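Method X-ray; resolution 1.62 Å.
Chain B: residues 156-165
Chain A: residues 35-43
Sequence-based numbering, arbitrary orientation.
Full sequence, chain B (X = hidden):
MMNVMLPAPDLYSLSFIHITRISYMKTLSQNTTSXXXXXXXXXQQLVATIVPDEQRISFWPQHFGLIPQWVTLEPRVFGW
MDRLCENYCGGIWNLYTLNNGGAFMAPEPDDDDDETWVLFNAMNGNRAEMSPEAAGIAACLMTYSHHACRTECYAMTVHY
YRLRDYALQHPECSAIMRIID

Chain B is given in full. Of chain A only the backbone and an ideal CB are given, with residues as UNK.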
ATOM      1  N   MET B 156       0.896  -3.369   9.930  1.00 28.64           N
ATOM      2  CA  MET B 156      -0.205  -4.230   9.455  1.00 28.60           C
ATOM      3  C   MET B 156      -0.832  -3.616   8.195  1.00 28.55           C
ATOM      4  O   MET B 156      -1.126  -4.336   7.222  1.00 28.65           O
ATOM      5  CB  MET B 156      -1.258  -4.444  10.552  1.00 28.67           C
ATOM      6  CG  MET B 156      -2.360  -5.457  10.207  1.00 28.86           C
ATOM      7  SD  MET B 156      -1.985  -7.219  10.340  1.00 29.02           S
ATOM      8  CE  MET B 156      -1.078  -7.558   8.826  1.00 30.82           C
ATOM      9  N   THR B 157      -1.022  -2.295   8.225  1.00 28.12           N
ATOM     10  CA  THR B 157      -1.486  -1.517   7.059  1.00 28.08           C
ATOM     11  C   THR B 157      -0.606  -1.763   5.822  1.00 27.84           C
ATOM     12  O   THR B 157      -1.105  -1.963   4.707  1.00 27.54           O
ATOM     13  CB  THR B 157      -1.523   0.015   7.355  1.00 27.74           C
ATOM     14  OG1 THR B 157      -1.978   0.270   8.693  1.00 27.80           O
ATOM     15  CG2 THR B 157      -2.423   0.759   6.358  1.00 29.14           C
ATOM     16  N   VAL B 158       0.713  -1.746   6.011  1.00 27.96           N
ATOM     17  CA  VAL B 158       1.613  -2.002   4.897  1.00 28.12           C
ATOM     18  C   VAL B 158       1.456  -3.416   4.303  1.00 28.39           C
ATOM     19  O   VAL B 158       1.427  -3.560   3.083  1.00 28.53           O
ATOM     20  CB  VAL B 158       3.068  -1.704   5.283  1.00 27.67           C
ATOM     21  CG1 VAL B 158       4.034  -2.237   4.225  1.00 28.06           C
ATOM     22  CG2 VAL B 158       3.247  -0.196   5.518  1.00 26.82           C
ATOM     23  N   HIS B 159       1.324  -4.434   5.152  1.00 28.56           N
ATOM     24  CA  HIS B 159       0.985  -5.788   4.683  1.00 29.09           C
ATOM     25  C   HIS B 159      -0.311  -5.797   3.845  1.00 28.86           C
ATOM     26  O   HIS B 159      -0.381  -6.457   2.803  1.00 28.94           O
ATOM     27  CB  HIS B 159       0.895  -6.787   5.850  1.00 29.37           C
ATOM     28  CG  HIS B 159       2.197  -7.458   6.173  1.00 30.45           C
ATOM     29  ND1 HIS B 159       2.874  -8.243   5.264  1.00 30.87           N
ATOM     30  CD2 HIS B 159       2.946  -7.461   7.303  1.00 31.26           C
ATOM     31  CE1 HIS B 159       3.994  -8.686   5.812  1.00 30.07           C
ATOM     32  NE2 HIS B 159       4.060  -8.233   7.052  1.00 29.23           N
ATOM     33  N   TYR B 160      -1.327  -5.055   4.286  1.00 28.59           N
ATOM     34  CA  TYR B 160      -2.564  -4.941   3.515  1.00 29.53           C
ATOM     35  C   TYR B 160      -2.339  -4.334   2.125  1.00 29.59           C
ATOM     36  O   TYR B 160      -2.773  -4.902   1.120  1.00 29.88           O
ATOM     37  CB  TYR B 160      -3.612  -4.122   4.273  1.00 29.26           C
ATOM     38  CG  TYR B 160      -4.902  -3.937   3.486  1.00 29.80           C
ATOM     39  CD1 TYR B 160      -5.732  -5.019   3.237  1.00 30.59           C
ATOM     40  CD2 TYR B 160      -5.265  -2.701   2.966  1.00 32.32           C
ATOM     41  CE1 TYR B 160      -6.902  -4.882   2.504  1.00 31.46           C
ATOM     42  CE2 TYR B 160      -6.454  -2.543   2.231  1.00 32.17           C
ATOM     43  CZ  TYR B 160      -7.266  -3.647   2.001  1.00 31.79           C
ATOM     44  OH  TYR B 160      -8.450  -3.517   1.276  1.00 32.19           O
ATOM     45  N   TYR B 161      -1.653  -3.190   2.064  1.00 29.34           N
ATOM     46  CA  TYR B 161      -1.394  -2.529   0.771  1.00 29.10           C
ATOM     47  C   TYR B 161      -0.548  -3.428  -0.163  1.00 28.65           C
ATOM     48  O   TYR B 161      -0.784  -3.494  -1.365  1.00 28.93           O
ATOM     49  CB  TYR B 161      -0.730  -1.146   0.964  1.00 29.36           C
ATOM     50  CG  TYR B 161      -1.688  -0.020   1.335  1.00 29.40           C
ATOM     51  CD1 TYR B 161      -1.604   0.616   2.564  1.00 30.04           C
ATOM     52  CD2 TYR B 161      -2.664   0.430   0.439  1.00 31.51           C
ATOM     53  CE1 TYR B 161      -2.476   1.646   2.911  1.00 29.69           C
ATOM     54  CE2 TYR B 161      -3.539   1.465   0.783  1.00 30.81           C
ATOM     55  CZ  TYR B 161      -3.441   2.057   2.022  1.00 30.78           C
ATOM     56  OH  TYR B 161      -4.292   3.078   2.387  1.00 30.34           O
ATOM     57  N   ARG B 162       0.415  -4.143   0.400  1.00 29.36           N
ATOM     58  CA  ARG B 162       1.309  -4.982  -0.410  1.00 29.03           C
ATOM     59  C   ARG B 162       0.584  -6.187  -1.027  1.00 29.75           C
ATOM     60  O   ARG B 162       0.751  -6.484  -2.212  1.00 30.22           O
ATOM     61  CB  ARG B 162       2.534  -5.399   0.404  1.00 29.24           C
ATOM     62  CG  ARG B 162       3.516  -4.238   0.565  1.00 28.05           C
ATOM     63  CD  ARG B 162       4.644  -4.534   1.521  1.00 28.79           C
ATOM     64  NE  ARG B 162       5.638  -3.462   1.485  1.00 29.22           N
ATOM     65  CZ  ARG B 162       6.673  -3.355   2.310  1.00 29.24           C
ATOM     66  NH1 ARG B 162       6.868  -4.249   3.274  1.00 28.71           N
ATOM     67  NH2 ARG B 162       7.517  -2.340   2.162  1.00 29.08           N
ATOM     68  N   LEU B 163      -0.233  -6.861  -0.231  1.00 29.84           N
ATOM     69  CA  LEU B 163      -1.072  -7.958  -0.746  1.00 29.80           C
ATOM     70  C   LEU B 163      -2.176  -7.459  -1.691  1.00 29.80           C
ATOM     71  O   LEU B 163      -2.489  -8.123  -2.691  1.00 29.80           O
ATOM     72  CB  LEU B 163      -1.670  -8.774   0.405  1.00 29.91           C
ATOM     73  CG  LEU B 163      -2.475 -10.027   0.026  1.00 29.07           C
ATOM     74  CD1 LEU B 163      -1.609 -11.044  -0.723  1.00 29.71           C
ATOM     75  CD2 LEU B 163      -3.110 -10.643   1.285  1.00 29.03           C
ATOM     76  N   ARG B 164      -2.775  -6.309  -1.374  1.00 29.95           N
ATOM     77  CA  ARG B 164      -3.763  -5.681  -2.250  1.00 29.76           C
ATOM     78  C   ARG B 164      -3.199  -5.465  -3.657  1.00 29.61           C
ATOM     79  O   ARG B 164      -3.879  -5.724  -4.637  1.00 29.16           O
ATOM     80  CB  ARG B 164      -4.278  -4.358  -1.646  1.00 29.85           C
ATOM     81  CG  ARG B 164      -5.252  -3.539  -2.511  1.00 30.33           C
ATOM     82  CD  ARG B 164      -5.702  -2.304  -1.707  1.00 30.47           C
ATOM     83  NE  ARG B 164      -6.499  -1.312  -2.434  1.00 31.87           N
ATOM     84  CZ  ARG B 164      -6.064  -0.140  -2.900  1.00 33.18           C
ATOM     85  NH1 ARG B 164      -4.793   0.230  -2.774  1.00 32.33           N
ATOM     86  NH2 ARG B 164      -6.916   0.675  -3.507  1.00 34.81           N
ATOM     87  N   ASP B 165      -1.945  -5.009  -3.759  1.00 29.44           N
ATOM     88  CA  ASP B 165      -1.314  -4.829  -5.082  1.00 29.73           C
ATOM     89  C   ASP B 165      -1.190  -6.145  -5.863  1.00 29.60           C
ATOM     90  O   ASP B 165      -1.438  -6.176  -7.065  1.00 29.35           O
ATOM     91  CB  ASP B 165       0.078  -4.194  -4.957  1.00 29.85           C
ATOM     92  CG  ASP B 165       0.040  -2.684  -4.827  1.00 31.41           C
ATOM     93  OD1 ASP B 165      -1.059  -2.080  -4.790  1.00 31.11           O
ATOM     94  OD2 ASP B 165       1.143  -2.088  -4.779  1.00 32.66           O
TER
ATOM     95  N   UNK A  35      -4.564   7.816   9.998  1.00 34.55           N
ATOM     96  CA  UNK A  35      -4.908   6.562  10.657  1.00 32.63           C
ATOM     97  C   UNK A  35      -4.299   5.370   9.926  1.00 31.14           C
ATOM     98  O   UNK A  35      -4.180   5.375   8.702  1.00 30.08           O
ATOM     99  CB  UNK A  35      -6.428   6.407  10.743  1.00 32.63           C
ATOM    100  N   UNK A  36      -3.915   4.350  10.687  1.00 29.85           N
ATOM    101  CA  UNK A  36      -3.459   3.090  10.108  1.00 28.92           C
ATOM    102  C   UNK A  36      -4.619   2.246   9.541  1.00 28.37           C
ATOM    103  O   UNK A  36      -4.383   1.253   8.858  1.00 27.77           O
ATOM    104  CB  UNK A  36      -2.701   2.285  11.166  1.00 28.92           C
ATOM    105  N   UNK A  37      -5.865   2.629   9.831  1.00 28.30           N
ATOM    106  CA  UNK A  37      -7.027   1.949   9.275  1.00 28.17           C
ATOM    107  C   UNK A  37      -7.243   2.363   7.812  1.00 28.83           C
ATOM    108  O   UNK A  37      -7.470   3.547   7.518  1.00 29.29           O
ATOM    109  CB  UNK A  37      -8.273   2.257  10.108  1.00 28.17           C
ATOM    110  N   UNK A  38      -7.165   1.384   6.910  1.00 29.27           N
ATOM    111  CA  UNK A  38      -7.327   1.605   5.464  1.00 30.01           C
ATOM    112  C   UNK A  38      -8.571   0.881   4.958  1.00 30.73           C
ATOM    113  O   UNK A  38      -8.515  -0.325   4.710  1.00 31.32           O
ATOM    114  CB  UNK A  38      -6.090   1.129   4.699  1.00 30.01           C
ATOM    115  N   UNK A  39      -9.702   1.608   4.811  1.00 31.16           N
ATOM    116  CA  UNK A  39     -10.977   1.000   4.421  1.00 31.64           C
ATOM    117  C   UNK A  39     -11.162   0.692   2.925  1.00 32.03           C
ATOM    118  O   UNK A  39     -12.086  -0.050   2.566  1.00 32.08           O
ATOM    119  CB  UNK A  39     -12.109   1.930   4.864  1.00 31.64           C
ATOM    120  N   UNK A  40     -10.312   1.246   2.064  1.00 32.38           N
ATOM    121  CA  UNK A  40     -10.489   1.067   0.626  1.00 32.99           C
ATOM    122  C   UNK A  40     -10.093  -0.347   0.186  1.00 34.09           C
ATOM    123  O   UNK A  40      -9.114  -0.909   0.680  1.00 33.57           O
ATOM    124  CB  UNK A  40      -9.666   2.105  -0.139  1.00 32.99           C
ATOM    125  N   UNK A  41     -10.883  -0.916  -0.726  1.00 35.33           N
ATOM    126  CA  UNK A  41     -10.635  -2.252  -1.270  1.00 36.20           C
ATOM    127  C   UNK A  41     -10.302  -2.135  -2.760  1.00 37.38           C
ATOM    128  O   UNK A  41      -9.138  -2.191  -3.154  1.00 37.21           O
ATOM    129  CB  UNK A  41     -11.845  -3.164  -1.054  1.00 36.20           C
ATOM    130  N   UNK A  42     -11.325  -1.944  -3.584  1.00 38.59           N
ATOM    131  CA  UNK A  42     -11.122  -1.700  -5.005  1.00 39.79           C
ATOM    132  C   UNK A  42     -10.582  -0.304  -5.253  1.00 40.75           C
ATOM    133  O   UNK A  42     -10.186   0.403  -4.321  1.00 41.48           O
ATOM    134  CB  UNK A  42     -12.430  -1.900  -5.773  1.00 39.79           C
ATOM    135  N   UNK A  43     -10.563   0.100  -6.517  1.00 41.82           N
ATOM    136  CA  UNK A  43     -10.005   1.398  -6.893  1.00 42.32           C
ATOM    137  C   UNK A  43     -10.981   2.529  -6.564  1.00 42.37           C
ATOM    138  O   UNK A  43     -11.857   2.855  -7.370  1.00 42.74           O
ATOM    139  CB  UNK A  43      -9.659   1.417  -8.383  1.00 42.32           C
TER

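Chain B presents one side of a helix, with Thr B157, Tyr B160, Tyr B161 and Arg B164 turned to a loop of chain A.

Position 35 has its CB sideways, with nothing of chain B within reach. Many residues would suit. It is Ser A35. Its OG accepts a hydrogen bond from the backbone N of position 37, at 3.0 Å.

Position 36 is tighter. Its backbone O accepts a hydrogen bond from Thr B157 OG1 at 2.6 Å, which any residue could provide. The ideal CB lies 3.3 Å from the same OG1, so a small side chain fits most easily. The residue is Ala A36, and its methyl stays beside the threonine hydroxyl.

Position 37 points away from chain B, so the helix does not select its side chain. It is Cys A37, bonded covalently to a group elsewhere in the structure.

Position 38 points toward the helix. Its ideal CB is 3.5 Å from Tyr B161 OH, 4.0 Å from Thr B157 CG2 and 4.3 Å from Tyr B160 CD2. Three side chains of chain B are already close, which favours a small residue such as alanine, serine or glycine. Ala A38 is found. Its CB packs against both tyrosines, 3.9 Å from Tyr B161 CZ. Water 1 donates to its O at 2.8 Å and, weakly, to Tyr B160 OH at 3.2 Å.

Position 39 points away, and its phi of -79° is compatible with proline among many others. It is Pro A39.

Position 40 has a sideways CB, 4.6 Å from Arg B164 NH2. Tyr B161 OH is 6.0 Å from this CB, within reach of a longer side chain. One with an acceptor would suit: glutamate or glutamine. Any residue could offer the backbone O, which accepts from Tyr B160 OH at 2.8 Å. Glu A40 brings its end nearer to chain B, with chi1 p and chi2 m, and OE1 accepts from Tyr B161 OH at 2.7 Å. Its CG lies over one face of the Arg B164 guanidinium, 3.9 Å from NH2.

Position 41 leads away overall, yet its CB is 4.1 Å from Tyr B160 OH. A small or beta-branched residue could touch the tyrosine; others could extend away. Any residue could provide the backbone O that accepts from Arg B164 NE at 2.9 Å. Thr A41 places CG2 3.8 Å from Tyr B160 OH.

Position 42 has room for a CB, so glycine is not required by chain B. Its backbone O, which any residue has, accepts a weak hydrogen bond from Arg B164 NH2 at 3.4 Å. It is Gly A42.

Position 43 points away, with nothing of this stretch near its CB. Many residues would do. It is Leu A43; its end comes nearer to chain B but makes no close contact.

Chain A 35-43: SACAPETGL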
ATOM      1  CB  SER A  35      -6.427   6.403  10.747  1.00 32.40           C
ATOM      2  OG  SER A  35      -6.777   5.131  11.265  1.00 31.94           O
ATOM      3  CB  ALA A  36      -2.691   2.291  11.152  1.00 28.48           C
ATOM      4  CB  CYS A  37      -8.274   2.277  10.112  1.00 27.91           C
ATOM      5  SG  CYS A  37      -9.814   1.428   9.660  1.00 26.23           S
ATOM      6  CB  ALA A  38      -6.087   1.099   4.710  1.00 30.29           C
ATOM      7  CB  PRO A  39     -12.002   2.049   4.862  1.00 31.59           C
ATOM      8  CG  PRO A  39     -11.297   3.335   4.728  1.00 31.61           C
ATOM      9  CD  PRO A  39      -9.843   3.062   5.034  1.00 31.01           C
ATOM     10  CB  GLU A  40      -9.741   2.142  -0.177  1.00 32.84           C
ATOM     11  CG  GLU A  40      -8.211   2.072  -0.144  1.00 31.95           C
ATOM     12  CD  GLU A  40      -7.577   2.866   0.986  1.00 31.62           C
ATOM     13  OE1 GLU A  40      -6.418   3.294   0.804  1.00 28.83           O
ATOM     14  OE2 GLU A  40      -8.207   3.043   2.050  1.00 29.03           O
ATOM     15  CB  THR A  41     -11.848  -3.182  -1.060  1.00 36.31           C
ATOM     16  OG1 THR A  41     -13.000  -2.640  -1.721  1.00 35.70           O
ATOM     17  CG2 THR A  41     -12.150  -3.346   0.425  1.00 36.06           C
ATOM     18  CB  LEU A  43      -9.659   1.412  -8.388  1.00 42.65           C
ATOM     19  CG  LEU A  43      -8.529   0.456  -8.796  1.00 43.18           C
ATOM     20  CD1 LEU A  43      -8.488   0.292 -10.316  1.00 43.88           C
ATOM     21  CD2 LEU A  43      -7.179   0.933  -8.245  1.00 43.44           C
TER
HETATM   22  O   HOH W   1     -10.147  -2.438   3.779  1.00 27.48           O
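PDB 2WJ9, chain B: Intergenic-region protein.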